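Local coordinates for adenine phosphoribosyltransferase, putative (Trypanosoma brucei brucei, PDB 5VN4), which probably catalyses the transfer of a phosphoribosyl group from 5-phospho-alpha-D-ribose 1-diphosphate to adenine, yielding AMP and diphosphate in purine salvage, at residues Pro80-Phe92 / Ile98-Lys111. Numbering follows the deposited sequence.
With MG (magnesium ion), chain F; PPV (pyrophosphate), chain E; HSX (5-O-phosphono-alpha-D-ribofuranose), chain D; ADE (adenine), chain C.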
ATOM      1  N   PRO A  80      24.688  -3.188  -4.369  1.00 31.91           N
ATOM      2  CA  PRO A  80      23.270  -3.418  -4.065  1.00 29.43           C
ATOM      3  C   PRO A  80      22.621  -2.214  -3.400  1.00 26.79           C
ATOM      4  O   PRO A  80      23.272  -1.390  -2.756  1.00 27.16           O
ATOM      5  CB  PRO A  80      23.299  -4.609  -3.098  1.00 30.40           C
ATOM      6  CG  PRO A  80      24.654  -5.218  -3.254  1.00 31.35           C
ATOM      7  CD  PRO A  80      25.576  -4.100  -3.629  1.00 32.44           C
ATOM      8  N   ILE A  81      21.304  -2.126  -3.568  1.00 22.96           N
ATOM      9  CA  ILE A  81      20.518  -1.170  -2.798  1.00 20.84           C
ATOM     10  C   ILE A  81      20.288  -1.714  -1.390  1.00 19.67           C
ATOM     11  O   ILE A  81      20.333  -2.922  -1.147  1.00 21.26           O
ATOM     12  CB  ILE A  81      19.189  -0.817  -3.498  1.00 21.58           C
ATOM     13  CG1 ILE A  81      18.179  -1.961  -3.373  1.00 22.09           C
ATOM     14  CG2 ILE A  81      19.416  -0.477  -4.971  1.00 22.10           C
ATOM     15  CD1 ILE A  81      16.770  -1.581  -3.785  1.00 23.04           C
ATOM     16  N   THR A  82      20.043  -0.803  -0.444  1.00 18.16           N
ATOM     17  CA  THR A  82      19.824  -1.172   0.947  1.00 17.55           C
ATOM     18  C   THR A  82      18.390  -0.971   1.422  1.00 15.95           C
ATOM     19  O   THR A  82      17.990  -1.608   2.402  1.00 17.42           O
ATOM     20  CB  THR A  82      20.764  -0.389   1.883  1.00 17.94           C
ATOM     21  OG1 THR A  82      20.488   1.012   1.787  1.00 17.87           O
ATOM     22  CG2 THR A  82      22.240  -0.661   1.547  1.00 19.34           C
ATOM     23  N   HIS A  83      17.613  -0.110   0.763  1.00 16.44           N
ATOM     24  CA  HIS A  83      16.257   0.203   1.192  1.00 16.32           C
ATOM     25  C   HIS A  83      15.427   0.594  -0.020  1.00 14.04           C
ATOM     26  O   HIS A  83      15.931   1.219  -0.954  1.00 14.26           O
ATOM     27  CB  HIS A  83      16.217   1.421   2.127  1.00 17.26           C
ATOM     28  CG  HIS A  83      16.994   1.257   3.391  1.00 16.76           C
ATOM     29  ND1 HIS A  83      18.370   1.303   3.429  1.00 17.89           N
ATOM     30  CD2 HIS A  83      16.583   1.081   4.668  1.00 16.99           C
ATOM     31  CE1 HIS A  83      18.774   1.137   4.676  1.00 17.61           C
ATOM     32  NE2 HIS A  83      17.711   1.006   5.447  1.00 17.96           N
ATOM     33  N   ILE A  84      14.143   0.243   0.020  1.00 13.56           N
ATOM     34  CA  ILE A  84      13.142   0.801  -0.885  1.00 13.32           C
ATOM     35  C   ILE A  84      12.202   1.663  -0.056  1.00 13.41           C
ATOM     36  O   ILE A  84      11.682   1.211   0.973  1.00 14.09           O
ATOM     37  CB  ILE A  84      12.369  -0.302  -1.631  1.00 14.04           C
ATOM     38  CG1 ILE A  84      13.331  -1.086  -2.535  1.00 16.63           C
ATOM     39  CG2 ILE A  84      11.185   0.290  -2.412  1.00 14.19           C
ATOM     40  CD1 ILE A  84      12.699  -2.255  -3.203  1.00 17.54           C
ATOM     41  N   LEU A  85      12.012   2.910  -0.487  1.00 12.98           N
ATOM     42  CA  LEU A  85      11.131   3.873   0.165  1.00 11.83           C
ATOM     43  C   LEU A  85       9.950   4.092  -0.766  1.00 11.29           C
ATOM     44  O   LEU A  85      10.151   4.469  -1.924  1.00 12.50           O
ATOM     45  CB  LEU A  85      11.860   5.204   0.361  1.00 13.51           C
ATOM     46  CG  LEU A  85      12.765   5.365   1.588  1.00 14.88           C
ATOM     47  CD1 LEU A  85      13.809   4.263   1.675  1.00 15.98           C
ATOM     48  CD2 LEU A  85      13.432   6.733   1.533  1.00 17.59           C
ATOM     49  N   GLY A  86       8.734   3.852  -0.281  1.00 10.99           N
ATOM     50  CA  GLY A  86       7.543   3.966  -1.105  1.00 10.89           C
ATOM     51  C   GLY A  86       6.514   4.914  -0.520  1.00 10.16           C
ATOM     52  O   GLY A  86       6.363   5.017   0.701  1.00 11.65           O
ATOM     53  N   PHE A  87       5.780   5.590  -1.409  1.00 10.97           N
ATOM     54  CA  PHE A  87       4.838   6.629  -1.005  1.00 10.72           C
ATOM     55  C   PHE A  87       3.448   6.084  -0.690  1.00 11.06           C
ATOM     56  O   PHE A  87       2.872   5.314  -1.464  1.00 11.75           O
ATOM     57  CB  PHE A  87       4.687   7.676  -2.102  1.00 11.47           C
ATOM     58  CG  PHE A  87       5.909   8.496  -2.340  1.00 11.50           C
ATOM     59  CD1 PHE A  87       6.137   9.661  -1.613  1.00 12.32           C
ATOM     60  CD2 PHE A  87       6.829   8.118  -3.300  1.00 12.01           C
ATOM     61  CE1 PHE A  87       7.256  10.434  -1.856  1.00 12.52           C
ATOM     62  CE2 PHE A  87       7.962   8.886  -3.536  1.00 12.72           C
ATOM     63  CZ  PHE A  87       8.165  10.046  -2.820  1.00 13.12           C
ATOM     64  N   ASP A  88       2.920   6.515   0.448  1.00 11.82           N
ATOM     65  CA  ASP A  88       1.505   6.389   0.773  0.86 12.88           C
ATOM     66  C   ASP A  88       0.702   7.087  -0.323  1.00 12.19           C
ATOM     67  O   ASP A  88       1.023   8.221  -0.687  1.00 13.68           O
ATOM     68  CB  ASP A  88       1.354   7.166   2.084  0.86 17.25           C
ATOM     69  CG  ASP A  88       0.154   6.772   2.897  0.86 20.80           C
ATOM     70  OD1 ASP A  88      -0.678   5.952   2.441  0.86 21.69           O
ATOM     71  OD2 ASP A  88       0.070   7.315   4.030  0.86 22.69           O
ATOM     72  N   SER A  89      -0.336   6.434  -0.882  1.00 12.12           N
ATOM     73  CA  SER A  89      -0.792   5.079  -0.577  0.64 11.76           C
ATOM     74  C   SER A  89      -0.496   4.094  -1.707  1.00 11.81           C
ATOM     75  O   SER A  89      -0.418   2.890  -1.493  1.00 13.23           O
ATOM     76  CB  SER A  89      -2.313   5.102  -0.363  0.64 13.53           C
ATOM     77  OG  SER A  89      -2.687   6.107   0.570  0.64 15.87           O
ATOM     78  N   ARG A  90      -0.384   4.594  -2.936  1.00 11.24           N
ATOM     79  CA  ARG A  90      -0.276   3.687  -4.071  1.00 11.33           C
ATOM     80  C   ARG A  90       1.122   3.101  -4.232  1.00 11.09           C
ATOM     81  O   ARG A  90       1.256   1.970  -4.705  1.00 11.61           O
ATOM     82  CB  ARG A  90      -0.803   4.360  -5.337  1.00 12.72           C
ATOM     83  CG  ARG A  90      -2.325   4.562  -5.270  1.00 14.15           C
ATOM     84  CD  ARG A  90      -2.880   5.104  -6.567  1.00 14.17           C
ATOM     85  NE  ARG A  90      -3.163   6.527  -6.496  1.00 13.17           N
ATOM     86  CZ  ARG A  90      -3.098   7.349  -7.538  1.00 12.55           C
ATOM     87  NH1 ARG A  90      -2.698   6.901  -8.730  1.00 12.79           N
ATOM     88  NH2 ARG A  90      -3.431   8.620  -7.388  1.00 15.07           N
ATOM     89  N   GLY A  91       2.168   3.822  -3.817  1.00 11.82           N
ATOM     90  CA  GLY A  91       3.490   3.221  -3.786  1.00 11.94           C
ATOM     91  C   GLY A  91       3.571   2.026  -2.850  1.00 11.14           C
ATOM     92  O   GLY A  91       4.387   1.117  -3.061  1.00 11.60           O
ATOM     93  N   PHE A  92       2.722   2.007  -1.814  1.00 10.65           N
ATOM     94  CA  PHE A  92       2.646   0.870  -0.899  1.00 10.30           C
ATOM     95  C   PHE A  92       2.270  -0.414  -1.619  1.00 10.46           C
ATOM     96  O   PHE A  92       2.584  -1.504  -1.133  1.00 11.55           O
ATOM     97  CB  PHE A  92       1.572   1.128   0.163  1.00 11.00           C
ATOM     98  CG  PHE A  92       1.961   2.121   1.240  1.00 11.34           C
ATOM     99  CD1 PHE A  92       3.152   2.839   1.200  1.00 11.26           C
ATOM    100  CD2 PHE A  92       1.109   2.313   2.316  1.00 12.69           C
ATOM    101  CE1 PHE A  92       3.481   3.722   2.224  1.00 12.00           C
ATOM    102  CE2 PHE A  92       1.429   3.193   3.340  1.00 13.61           C
ATOM    103  CZ  PHE A  92       2.617   3.906   3.293  1.00 12.59           C
ATOM    104  N   ILE A  98       8.677  -6.141  -4.105  1.00 13.08           N
ATOM    105  CA  ILE A  98      10.052  -6.054  -4.590  1.00 13.25           C
ATOM    106  C   ILE A  98      11.033  -6.205  -3.437  1.00 14.06           C
ATOM    107  O   ILE A  98      11.984  -6.995  -3.508  1.00 14.98           O
ATOM    108  CB  ILE A  98      10.258  -4.731  -5.353  1.00 12.89           C
ATOM    109  CG1 ILE A  98       9.329  -4.676  -6.568  1.00 12.62           C
ATOM    110  CG2 ILE A  98      11.716  -4.571  -5.772  1.00 14.59           C
ATOM    111  CD1 ILE A  98       9.124  -3.268  -7.112  1.00 12.79           C
ATOM    112  N   ALA A  99      10.785  -5.473  -2.345  1.00 14.70           N
ATOM    113  CA  ALA A  99      11.695  -5.475  -1.205  1.00 14.85           C
ATOM    114  C   ALA A  99      11.851  -6.865  -0.597  1.00 15.55           C
ATOM    115  O   ALA A  99      12.946  -7.236  -0.162  1.00 16.55           O
ATOM    116  CB  ALA A  99      11.203  -4.491  -0.146  1.00 15.10           C
ATOM    117  N   VAL A 100      10.767  -7.648  -0.539  1.00 16.33           N
ATOM    118  CA  VAL A 100      10.876  -8.964   0.078  0.58 17.65           C
ATOM    119  C   VAL A 100      11.811  -9.864  -0.723  1.00 18.63           C
ATOM    120  O   VAL A 100      12.597 -10.621  -0.141  1.00 20.17           O
ATOM    121  CB  VAL A 100       9.488  -9.584   0.339  0.58 18.46           C
ATOM    122  CG1 VAL A 100       8.802  -9.977  -0.957  0.58 18.25           C
ATOM    123  CG2 VAL A 100       9.607 -10.772   1.284  0.58 19.70           C
ATOM    124  N   GLU A 101      11.769  -9.785  -2.055  1.00 18.27           N
ATOM    125  CA  GLU A 101      12.651 -10.630  -2.855  1.00 20.51           C
ATOM    126  C   GLU A 101      14.094 -10.155  -2.804  1.00 19.97           C
ATOM    127  O   GLU A 101      15.018 -10.967  -2.927  1.00 21.77           O
ATOM    128  CB  GLU A 101      12.187 -10.675  -4.309  1.00 21.51           C
ATOM    129  CG  GLU A 101      10.751 -11.107  -4.498  1.00 22.96           C
ATOM    130  CD  GLU A 101      10.479 -12.494  -3.968  1.00 25.22           C
ATOM    131  OE1 GLU A 101      11.420 -13.316  -3.886  1.00 26.08           O
ATOM    132  OE2 GLU A 101       9.308 -12.761  -3.635  1.00 27.10           O
ATOM    133  N   LEU A 102      14.311  -8.849  -2.660  1.00 20.23           N
ATOM    134  CA  LEU A 102      15.655  -8.319  -2.504  1.00 19.59           C
ATOM    135  C   LEU A 102      16.166  -8.446  -1.079  1.00 20.89           C
ATOM    136  O   LEU A 102      17.351  -8.192  -0.839  1.00 22.41           O
ATOM    137  CB  LEU A 102      15.682  -6.848  -2.920  1.00 19.33           C
ATOM    138  CG  LEU A 102      15.397  -6.551  -4.394  1.00 19.48           C
ATOM    139  CD1 LEU A 102      15.313  -5.051  -4.598  1.00 20.52           C
ATOM    140  CD2 LEU A 102      16.481  -7.153  -5.282  1.00 19.86           C
ATOM    141  N   ASN A 103      15.299  -8.823  -0.140  1.00 19.54           N
ATOM    142  CA  ASN A 103      15.656  -8.926   1.273  1.00 20.45           C
ATOM    143  C   ASN A 103      16.150  -7.590   1.824  1.00 19.52           C
ATOM    144  O   ASN A 103      17.196  -7.510   2.476  1.00 21.27           O
ATOM    145  CB  ASN A 103      16.667 -10.046   1.528  1.00 22.71           C
ATOM    146  CG  ASN A 103      16.813 -10.358   2.997  1.00 25.73           C
ATOM    147  OD1 ASN A 103      15.830 -10.383   3.736  1.00 27.60           O
ATOM    148  ND2 ASN A 103      18.046 -10.570   3.436  1.00 27.65           N
ATOM    149  N   VAL A 104      15.389  -6.535   1.551  1.00 17.58           N
ATOM    150  CA  VAL A 104      15.721  -5.208   2.066  1.00 16.60           C
ATOM    151  C   VAL A 104      14.491  -4.630   2.751  1.00 15.38           C
ATOM    152  O   VAL A 104      13.347  -5.010   2.444  1.00 16.20           O
ATOM    153  CB  VAL A 104      16.230  -4.261   0.950  1.00 17.59           C
ATOM    154  CG1 VAL A 104      17.529  -4.787   0.336  1.00 19.02           C
ATOM    155  CG2 VAL A 104      15.148  -4.036  -0.110  1.00 18.03           C
ATOM    156  N   PRO A 105      14.698  -3.696   3.682  1.00 15.89           N
ATOM    157  CA  PRO A 105      13.567  -2.975   4.276  1.00 15.43           C
ATOM    158  C   PRO A 105      12.743  -2.244   3.230  1.00 14.66           C
ATOM    159  O   PRO A 105      13.273  -1.681   2.265  1.00 15.16           O
ATOM    160  CB  PRO A 105      14.247  -1.972   5.212  1.00 16.02           C
ATOM    161  CG  PRO A 105      15.560  -2.595   5.543  1.00 17.86           C
ATOM    162  CD  PRO A 105      15.981  -3.320   4.301  1.00 17.08           C
ATOM    163  N   PHE A 106      11.431  -2.241   3.447  1.00 13.07           N
ATOM    164  CA  PHE A 106      10.532  -1.309   2.783  1.00 12.66           C
ATOM    165  C   PHE A 106      10.159  -0.227   3.788  1.00 13.53           C
ATOM    166  O   PHE A 106       9.596  -0.522   4.848  1.00 13.72           O
ATOM    167  CB  PHE A 106       9.277  -1.986   2.238  1.00 13.18           C
ATOM    168  CG  PHE A 106       8.368  -1.017   1.559  1.00 12.15           C
ATOM    169  CD1 PHE A 106       8.738  -0.436   0.358  1.00 12.51           C
ATOM    170  CD2 PHE A 106       7.182  -0.629   2.149  1.00 13.03           C
ATOM    171  CE1 PHE A 106       7.917   0.488  -0.267  1.00 12.83           C
ATOM    172  CE2 PHE A 106       6.356   0.286   1.531  1.00 14.00           C
ATOM    173  CZ  PHE A 106       6.725   0.848   0.325  1.00 13.89           C
ATOM    174  N   VAL A 107      10.498   1.016   3.464  1.00 13.20           N
ATOM    175  CA  VAL A 107      10.341   2.160   4.357  1.00 12.84           C
ATOM    176  C   VAL A 107       9.164   3.000   3.870  1.00 12.79           C
ATOM    177  O   VAL A 107       9.059   3.299   2.673  1.00 12.67           O
ATOM    178  CB  VAL A 107      11.634   2.994   4.387  1.00 13.43           C
ATOM    179  CG1 VAL A 107      11.449   4.275   5.187  1.00 14.94           C
ATOM    180  CG2 VAL A 107      12.787   2.166   4.939  1.00 14.78           C
ATOM    181  N   LEU A 108       8.289   3.392   4.793  1.00 13.24           N
ATOM    182  CA  LEU A 108       7.075   4.123   4.450  1.00 13.42           C
ATOM    183  C   LEU A 108       7.333   5.622   4.389  1.00 13.66           C
ATOM    184  O   LEU A 108       7.863   6.208   5.336  1.00 15.61           O
ATOM    185  CB  LEU A 108       5.979   3.856   5.484  1.00 13.92           C
ATOM    186  CG  LEU A 108       5.722   2.409   5.884  1.00 16.06           C
ATOM    187  CD1 LEU A 108       4.513   2.344   6.796  1.00 17.56           C
ATOM    188  CD2 LEU A 108       5.537   1.547   4.656  1.00 17.18           C
ATOM    189  N   ILE A 109       6.930   6.248   3.291  1.00 12.55           N
ATOM    190  CA  ILE A 109       6.827   7.701   3.223  1.00 12.44           C
ATOM    191  C   ILE A 109       5.347   8.032   3.321  1.00 12.53           C
ATOM    192  O   ILE A 109       4.549   7.580   2.486  1.00 13.24           O
ATOM    193  CB  ILE A 109       7.438   8.259   1.931  1.00 12.93           C
ATOM    194  CG1 ILE A 109       8.920   7.903   1.851  1.00 14.69           C
ATOM    195  CG2 ILE A 109       7.218   9.775   1.850  1.00 13.75           C
ATOM    196  CD1 ILE A 109       9.600   8.409   0.615  1.00 16.47           C
ATOM    197  N   ARG A 110       4.958   8.780   4.354  1.00 13.30           N
ATOM    198  CA  ARG A 110       3.548   8.907   4.679  1.00 14.65           C
ATOM    199  C   ARG A 110       3.109  10.356   4.772  1.00 16.84           C
ATOM    200  O   ARG A 110       3.893  11.252   5.104  1.00 17.41           O
ATOM    201  CB  ARG A 110       3.185   8.171   5.971  1.00 17.30           C
ATOM    202  CG  ARG A 110       3.440   6.671   5.897  1.00 17.49           C
ATOM    203  CD  ARG A 110       2.476   5.890   6.774  1.00 17.37           C
ATOM    204  NE  ARG A 110       1.132   5.972   6.221  1.00 20.99           N
ATOM    205  CZ  ARG A 110       0.053   5.398   6.735  1.00 23.05           C
ATOM    206  NH1 ARG A 110       0.122   4.668   7.839  1.00 24.92           N
ATOM    207  NH2 ARG A 110      -1.110   5.564   6.129  1.00 23.88           N
ATOM    208  N   LYS A 111       1.825  10.567   4.495  1.00 20.87           N
ATOM    209  CA  LYS A 111       1.220  11.868   4.688  1.00 26.03           C
ATOM    210  C   LYS A 111       1.215  12.200   6.182  1.00 28.89           C
ATOM    211  O   LYS A 111       1.618  11.390   7.027  1.00 28.64           O
ATOM    212  CB  LYS A 111      -0.139  11.910   3.979  1.00 28.48           C
ATOM    213  CG  LYS A 111      -0.007  11.655   2.457  1.00 29.35           C
ATOM    214  CD  LYS A 111      -1.328  11.302   1.756  1.00 30.87           C
ATOM    215  CE  LYS A 111      -1.277   9.901   1.122  1.00 30.44           C
ATOM    216  NZ  LYS A 111      -2.542   9.482   0.416  1.00 30.85           N
TER
HETATM  217 MG    MG F 304      -3.619   9.814  -1.183  1.00 57.69          MG
HETATM  218  O11 PPV E 303      -3.149  11.698  -4.384  0.68 17.81           O
HETATM  219  P1  PPV E 303      -3.468  10.848  -3.170  0.68 14.90           P
HETATM  220  O21 PPV E 303      -4.874  11.033  -2.648  0.68 17.41           O
HETATM  221  O31 PPV E 303      -2.380  10.910  -2.120  0.68 15.88           O
HETATM  222  OPP PPV E 303      -3.392   9.346  -3.763  0.68 14.94           O
HETATM  223  P2  PPV E 303      -3.276   7.899  -3.051  0.68 12.91           P
HETATM  224  O12 PPV E 303      -4.121   7.147  -4.046  0.68 13.27           O
HETATM  225  O22 PPV E 303      -1.787   7.602  -3.067  0.68 10.30           O
HETATM  226  O32 PPV E 303      -3.882   7.945  -1.670  0.68 13.67           O
HETATM  227  C1  HSX D 302      -0.721  10.495  -6.924  1.00 11.62           C
HETATM  228  O4  HSX D 302       0.094  11.638  -7.235  1.00 13.04           O
HETATM  229  C2  HSX D 302       0.143   9.319  -7.340  1.00 12.01           C
HETATM  230  O2  HSX D 302      -0.230   8.112  -6.663  1.00 11.74           O
HETATM  231  C3  HSX D 302       1.538   9.798  -7.002  1.00 11.37           C
HETATM  232  O3  HSX D 302       1.796   9.683  -5.589  1.00 12.36           O
HETATM  233  C4  HSX D 302       1.470  11.277  -7.350  1.00 11.45           C
HETATM  234  C5  HSX D 302       1.990  11.583  -8.755  1.00 11.55           C
HETATM  235  O5  HSX D 302       1.742  12.949  -9.097  1.00 11.21           O
HETATM  236  P'  HSX D 302       2.927  14.055  -9.078  1.00 10.96           P
HETATM  237  O1X HSX D 302       3.256  14.389  -7.634  1.00 11.63           O
HETATM  238  O2X HSX D 302       4.090  13.462  -9.826  1.00 10.66           O
HETATM  239  O3X HSX D 302       2.294  15.215  -9.819  1.00 11.17           O
HETATM  240  O1  HSX D 302      -0.978  10.456  -5.514  1.00 13.43           O
HETATM  241  N9  ADE C 301      -1.452  10.854  -9.944  1.00 16.05           N
HETATM  242  C8  ADE C 301      -1.086  12.039 -10.504  1.00 15.86           C
HETATM  243  N7  ADE C 301      -1.530  12.205 -11.730  1.00 15.39           N
HETATM  244  C5  ADE C 301      -2.232  11.044 -11.992  1.00 14.40           C
HETATM  245  C6  ADE C 301      -2.946  10.597 -13.130  1.00 13.34           C
HETATM  246  N6  ADE C 301      -3.069  11.308 -14.268  1.00 14.13           N
HETATM  247  N1  ADE C 301      -3.535   9.387 -13.055  1.00 12.69           N
HETATM  248  C2  ADE C 301      -3.407   8.679 -11.923  1.00 13.32           C
HETATM  249  N3  ADE C 301      -2.772   8.994 -10.796  1.00 13.50           N
HETATM  250  C4  ADE C 301      -2.194  10.200 -10.899  1.00 13.23           C
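With Asp88 CG opposite the backbone N (chi1 -158°) and the Arg110 chain bent at chi3 (69°), the carboxylate and guanidinium meet in a side-on salt bridge. Both Arg110 donors, NE at 2.8 Å and NH2 at 3.0 Å, reach Asp88 OD2 from the same face of the carboxylate, with OD2 in the guanidinium plane. Phe92 CE2 lies against one guanidinium face. Ser89 N, the nitrogen of the cis Asp88-Ser89 peptide, donates to pyrophosphate O22 at 2.9 Å, and Arg90 donates from NE to pyrophosphate O12 and from NH1 to adenine N3. Lys111 NZ is modelled 2.0 Å from the magnesium, a doubtful lysine-metal pairing. Five backbone bonds, from Ile84 N-Pro105 O to Asp88 N-Ile109 O, zip the parallel strands. Gly86 lets the Phe106 ring lie against its backbone, with CZ 3.5 Å from Gly86 CA. On the other sheet face, Ile109 CD1 rests over the Phe87 ring, 4.2 Å from its centroid. Back on the Phe106 side, Ile84 CD1 meets Ile98 CG2 at 3.6 Å, packing helix 95-102 on strand 83-87 in a beta-alpha-beta crossover of the type I phosphoribosyltransferase fold. Strand 149-153 pairs with 83-87, helix 161-172 packs on Leu85, Phe87 and Ile109, and helix 60-75 on Ile98 and Leu102.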